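PDB 2YUT: putative short-chain oxidoreductase from Thermus thermophilus, which binds NADP in a Rossmann fold and, as a member of the short-chain dehydrogenase/reductase family, is probably an NADP-dependent oxidoreductase. Local coordinates for residues Ala17-Arg30 and Leu38-Asp50. Sequence-based numbering, arbitrary orientation.
Sequences ARALKGHDLLLSGR and LAREVGARALPAD. With NAP (NADP nicotinamide-adenine-dinucleotide phosphate), chain B.
Leu27 N to Arg45 O (2.8 Å) and Leu47 N to Leu27 O (2.9 Å) are the central backbone bonds joining strand 24-28 to the short parallel strand 45-46, an outermost strand of this chain's sheet. Arg45 N to Leu25 O and Ala49 N to Gly29 O continue the pairing at either end. Ser28 adds a side-chain bond, OG donating to Leu47 O at 2.7 Å; a water bridges the same hydroxyl to Ala49 O.

On the face covered by helix 32-42, Leu27 CD1 lodges among Leu38, Ala39 and Val42 of that helix, 3.6 Å from Ala39 CA, while its CG rests on Ala44 CB. Val42 CG2 touches both Leu27 CD1 and Leu25 CD2. On the opposite face, where helix 54-64 packs, Leu26 runs beside Arg45 and sets CD2 against one face of its guanidinium, toward the rim.

Two salt bridges flank this core. Arg18, its chain extended from CG to NE, grips Glu41 side-on: NE meets OE2 at 2.9 Å and NH2 meets OE1, each on a syn lone pair, the two planes 37° apart. Leu38 CD1 lies over a face of that guanidinium. Asp24, with CG anti to N (chi1 172°), offers OD2 to Arg45 NH2 (3.1 Å), carboxylate and guanidinium nearly coplanar; one water links OD2, Arg45 NE and Leu25 O, and OD1 pairs with Arg2. An asparagine at Asp24 would probably leave Arg45 and Arg2 without the negative charge they share.

NADP lies at the C-terminal ends of the two strands of this beta-alpha-beta unit. Arg30 NE holds phosphate oxygen O3X at 2.8 Å, its guanidinium over adenine N7A, and Asp50 OD1 accepts from adenine N6A and from Ala52 N. Arg30's grip on the 2'-phosphate is consistent with a preference for NADP over NAD.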
# COMPACT_ATOMS: atom_id res chain seq x y z
N ALA A 17 14.43 -21.99 6.16
CA ALA A 17 15.38 -22.27 7.23
C ALA A 17 16.02 -23.65 7.07
O ALA A 17 17.24 -23.79 7.19
CB ALA A 17 14.70 -22.15 8.59
N ARG A 18 15.20 -24.66 6.81
CA ARG A 18 15.71 -26.02 6.65
C ARG A 18 16.51 -26.16 5.36
O ARG A 18 17.48 -26.91 5.32
CB ARG A 18 14.56 -27.03 6.67
CG ARG A 18 13.86 -27.09 8.02
CD ARG A 18 12.80 -28.17 8.08
NE ARG A 18 12.29 -28.31 9.44
CZ ARG A 18 11.25 -27.64 9.93
NH1 ARG A 18 10.58 -26.79 9.17
NH2 ARG A 18 10.89 -27.82 11.20
N ALA A 19 16.13 -25.42 4.32
CA ALA A 19 16.83 -25.47 3.05
C ALA A 19 18.18 -24.77 3.09
O ALA A 19 19.06 -25.05 2.28
CB ALA A 19 15.97 -24.85 1.95
N LEU A 20 18.35 -23.86 4.05
CA LEU A 20 19.59 -23.10 4.16
C LEU A 20 20.40 -23.37 5.43
O LEU A 20 21.33 -22.63 5.74
CB LEU A 20 19.26 -21.60 4.08
CG LEU A 20 18.63 -21.13 2.76
CD1 LEU A 20 17.92 -19.79 2.95
CD2 LEU A 20 19.72 -21.01 1.70
N LYS A 21 20.06 -24.43 6.15
CA LYS A 21 20.74 -24.74 7.40
C LYS A 21 22.27 -24.87 7.35
O LYS A 21 22.94 -24.75 8.38
CB LYS A 21 20.14 -26.00 8.04
CG LYS A 21 20.25 -27.26 7.21
CD LYS A 21 19.91 -28.48 8.06
CE LYS A 21 20.82 -28.57 9.29
NZ LYS A 21 20.59 -29.79 10.11
N GLY A 22 22.84 -25.10 6.18
CA GLY A 22 24.29 -25.20 6.11
C GLY A 22 25.01 -23.86 6.23
O GLY A 22 26.24 -23.81 6.30
N HIS A 23 24.26 -22.76 6.26
CA HIS A 23 24.84 -21.42 6.33
C HIS A 23 24.92 -20.82 7.73
O HIS A 23 24.56 -21.47 8.71
CB HIS A 23 24.03 -20.48 5.43
CG HIS A 23 24.10 -20.83 3.98
ND1 HIS A 23 25.14 -20.42 3.17
CD2 HIS A 23 23.30 -21.60 3.21
CE1 HIS A 23 24.98 -20.94 1.96
NE2 HIS A 23 23.87 -21.66 1.96
N ASP A 24 25.41 -19.59 7.82
CA ASP A 24 25.49 -18.86 9.09
C ASP A 24 24.09 -18.26 9.14
O ASP A 24 23.84 -17.15 8.65
CB ASP A 24 26.54 -17.75 9.02
CG ASP A 24 26.52 -16.83 10.24
OD1 ASP A 24 27.20 -15.79 10.20
OD2 ASP A 24 25.83 -17.15 11.23
N LEU A 25 23.18 -19.02 9.73
CA LEU A 25 21.77 -18.66 9.77
C LEU A 25 21.21 -17.97 11.02
O LEU A 25 21.48 -18.39 12.15
CB LEU A 25 20.97 -19.94 9.49
CG LEU A 25 19.52 -19.92 9.01
CD1 LEU A 25 19.41 -19.13 7.71
CD2 LEU A 25 19.07 -21.37 8.79
N LEU A 26 20.44 -16.91 10.80
CA LEU A 26 19.79 -16.19 11.89
C LEU A 26 18.30 -16.27 11.60
O LEU A 26 17.86 -15.98 10.48
CB LEU A 26 20.24 -14.73 11.96
CG LEU A 26 21.71 -14.51 12.30
CD1 LEU A 26 22.55 -14.57 11.04
CD2 LEU A 26 21.89 -13.16 12.98
N LEU A 27 17.52 -16.67 12.59
CA LEU A 27 16.07 -16.81 12.43
C LEU A 27 15.31 -15.88 13.36
O LEU A 27 15.65 -15.75 14.53
CB LEU A 27 15.66 -18.27 12.70
CG LEU A 27 16.41 -19.38 11.94
CD1 LEU A 27 15.86 -20.74 12.35
CD2 LEU A 27 16.27 -19.19 10.44
N SER A 28 14.28 -15.22 12.83
CA SER A 28 13.47 -14.32 13.64
C SER A 28 11.97 -14.57 13.42
O SER A 28 11.54 -14.93 12.32
CB SER A 28 13.81 -12.87 13.32
OG SER A 28 13.18 -12.00 14.25
N GLY A 29 11.20 -14.36 14.48
CA GLY A 29 9.76 -14.56 14.44
C GLY A 29 9.15 -14.04 15.74
O GLY A 29 9.89 -13.57 16.61
N ARG A 30 7.83 -14.11 15.89
CA ARG A 30 7.19 -13.63 17.12
C ARG A 30 7.03 -14.73 18.16
O ARG A 30 7.21 -14.50 19.35
CB ARG A 30 5.83 -13.00 16.81
CG ARG A 30 5.90 -11.69 16.04
CD ARG A 30 4.53 -11.04 15.89
NE ARG A 30 3.58 -11.91 15.21
CZ ARG A 30 2.34 -11.57 14.89
NH1 ARG A 30 1.88 -10.35 15.19
NH2 ARG A 30 1.54 -12.44 14.28
N LEU A 38 13.21 -24.45 16.27
CA LEU A 38 13.60 -24.55 14.87
C LEU A 38 15.07 -24.15 14.75
O LEU A 38 15.86 -24.83 14.09
CB LEU A 38 12.75 -23.62 14.00
CG LEU A 38 13.16 -23.52 12.52
CD1 LEU A 38 13.05 -24.88 11.86
CD2 LEU A 38 12.27 -22.51 11.80
N ALA A 39 15.43 -23.04 15.39
CA ALA A 39 16.81 -22.57 15.35
C ALA A 39 17.76 -23.66 15.85
O ALA A 39 18.80 -23.90 15.25
CB ALA A 39 16.95 -21.31 16.20
N ARG A 40 17.39 -24.32 16.94
CA ARG A 40 18.21 -25.38 17.51
C ARG A 40 18.30 -26.55 16.53
O ARG A 40 19.38 -27.11 16.32
CB ARG A 40 17.60 -25.88 18.83
CG ARG A 40 18.37 -27.02 19.48
CD ARG A 40 17.58 -27.62 20.63
NE ARG A 40 18.23 -28.80 21.19
CZ ARG A 40 17.66 -29.62 22.06
NH1 ARG A 40 18.33 -30.67 22.53
NH2 ARG A 40 16.41 -29.41 22.47
N GLU A 41 17.17 -26.91 15.95
CA GLU A 41 17.11 -28.01 14.99
C GLU A 41 18.05 -27.78 13.80
O GLU A 41 18.70 -28.71 13.34
CB GLU A 41 15.69 -28.17 14.46
CG GLU A 41 15.53 -29.24 13.39
CD GLU A 41 14.24 -29.10 12.60
OE1 GLU A 41 13.19 -28.86 13.24
OE2 GLU A 41 14.28 -29.22 11.35
N VAL A 42 18.11 -26.55 13.31
CA VAL A 42 18.96 -26.26 12.16
C VAL A 42 20.30 -25.59 12.50
O VAL A 42 21.02 -25.18 11.60
CB VAL A 42 18.22 -25.40 11.13
CG1 VAL A 42 16.98 -26.13 10.66
CG2 VAL A 42 17.84 -24.04 11.73
N GLY A 43 20.62 -25.49 13.79
CA GLY A 43 21.88 -24.89 14.18
C GLY A 43 21.97 -23.40 13.91
O GLY A 43 23.06 -22.88 13.66
N ALA A 44 20.84 -22.71 13.98
CA ALA A 44 20.81 -21.27 13.74
C ALA A 44 20.69 -20.47 15.04
O ALA A 44 20.57 -21.03 16.13
CB ALA A 44 19.65 -20.91 12.82
N ARG A 45 20.74 -19.15 14.91
CA ARG A 45 20.59 -18.28 16.06
C ARG A 45 19.15 -17.78 16.08
O ARG A 45 18.62 -17.38 15.05
CB ARG A 45 21.56 -17.10 15.95
CG ARG A 45 22.95 -17.43 16.43
CD ARG A 45 23.85 -16.24 16.29
NE ARG A 45 24.28 -16.06 14.91
CZ ARG A 45 24.79 -14.93 14.44
NH1 ARG A 45 24.92 -13.88 15.24
NH2 ARG A 45 25.20 -14.86 13.17
N ALA A 46 18.52 -17.83 17.25
CA ALA A 46 17.13 -17.38 17.41
C ALA A 46 17.07 -15.98 18.01
O ALA A 46 17.55 -15.75 19.12
CB ALA A 46 16.35 -18.35 18.30
N LEU A 47 16.46 -15.06 17.27
CA LEU A 47 16.32 -13.67 17.72
C LEU A 47 14.87 -13.24 17.50
O LEU A 47 14.54 -12.64 16.48
CB LEU A 47 17.27 -12.77 16.92
CG LEU A 47 18.78 -12.93 17.15
CD1 LEU A 47 19.57 -12.11 16.13
CD2 LEU A 47 19.12 -12.50 18.57
N PRO A 48 13.99 -13.54 18.46
CA PRO A 48 12.57 -13.18 18.37
C PRO A 48 12.32 -11.68 18.37
O PRO A 48 13.07 -10.92 18.99
CB PRO A 48 11.96 -13.88 19.58
CG PRO A 48 13.07 -13.83 20.59
CD PRO A 48 14.28 -14.21 19.75
N ALA A 49 11.27 -11.25 17.68
CA ALA A 49 10.93 -9.83 17.63
C ALA A 49 9.62 -9.53 16.92
O ALA A 49 9.10 -10.36 16.16
CB ALA A 49 12.05 -9.06 16.96
N ASP A 50 9.06 -8.35 17.19
CA ASP A 50 7.84 -7.89 16.54
C ASP A 50 8.38 -6.85 15.56
O ASP A 50 8.69 -5.73 15.96
CB ASP A 50 6.90 -7.22 17.53
CG ASP A 50 5.66 -6.64 16.86
OD1 ASP A 50 5.63 -6.52 15.61
OD2 ASP A 50 4.71 -6.28 17.59
PA NAP B . 2.59 -17.82 7.74
O1A NAP B . 1.27 -17.32 8.51
O2A NAP B . 2.75 -19.29 7.77
O5B NAP B . 3.83 -17.07 8.45
C5B NAP B . 3.78 -15.66 8.67
C4B NAP B . 5.06 -15.20 9.37
O4B NAP B . 4.97 -13.77 9.55
C3B NAP B . 5.14 -15.82 10.77
O3B NAP B . 6.49 -16.19 11.05
C2B NAP B . 4.73 -14.65 11.67
O2B NAP B . 5.39 -14.77 12.94
C1B NAP B . 5.41 -13.52 10.90
N9A NAP B . 4.92 -12.21 11.37
C8A NAP B . 3.67 -11.76 11.27
N7A NAP B . 3.59 -10.55 11.83
C5A NAP B . 4.79 -10.24 12.30
C6A NAP B . 5.30 -9.15 13.00
N6A NAP B . 4.52 -8.12 13.31
N1A NAP B . 6.59 -9.15 13.35
C2A NAP B . 7.38 -10.17 13.05
N3A NAP B . 6.93 -11.23 12.39
C4A NAP B . 5.64 -11.29 12.01
O3 NAP B . 2.48 -17.21 6.26
PN NAP B . 3.33 -17.76 5.01
O1N NAP B . 2.44 -18.58 4.14
O2N NAP B . 4.59 -18.36 5.48
O5D NAP B . 3.66 -16.42 4.18
C5D NAP B . 4.99 -15.89 4.16
C4D NAP B . 5.10 -14.71 3.19
O4D NAP B . 4.70 -15.19 1.89
C3D NAP B . 4.10 -13.61 3.57
O3D NAP B . 4.53 -12.34 3.08
C2D NAP B . 2.86 -14.06 2.80
O2D NAP B . 1.96 -12.97 2.57
C1D NAP B . 3.54 -14.44 1.49
N1N NAP B . 2.66 -15.21 0.58
C2N NAP B . 2.03 -16.38 1.03
C3N NAP B . 1.20 -17.10 0.18
C7N NAP B . 0.51 -18.37 0.67
O7N NAP B . -0.36 -18.92 0.00
N7N NAP B . 0.93 -18.81 1.86
C4N NAP B . 0.99 -16.66 -1.12
C5N NAP B . 1.62 -15.50 -1.58
C6N NAP B . 2.45 -14.78 -0.73
P2B NAP B . 4.71 -15.55 14.18
O1X NAP B . 3.95 -16.84 13.59
O2X NAP B . 5.95 -16.10 15.05
O3X NAP B . 3.81 -14.67 14.96
O HOH W 1 22.21 -23.37 10.41
O HOH W 2 23.98 -21.29 11.32
O HOH W 3 24.14 -18.16 13.05
O HOH W 4 10.60 -11.30 13.87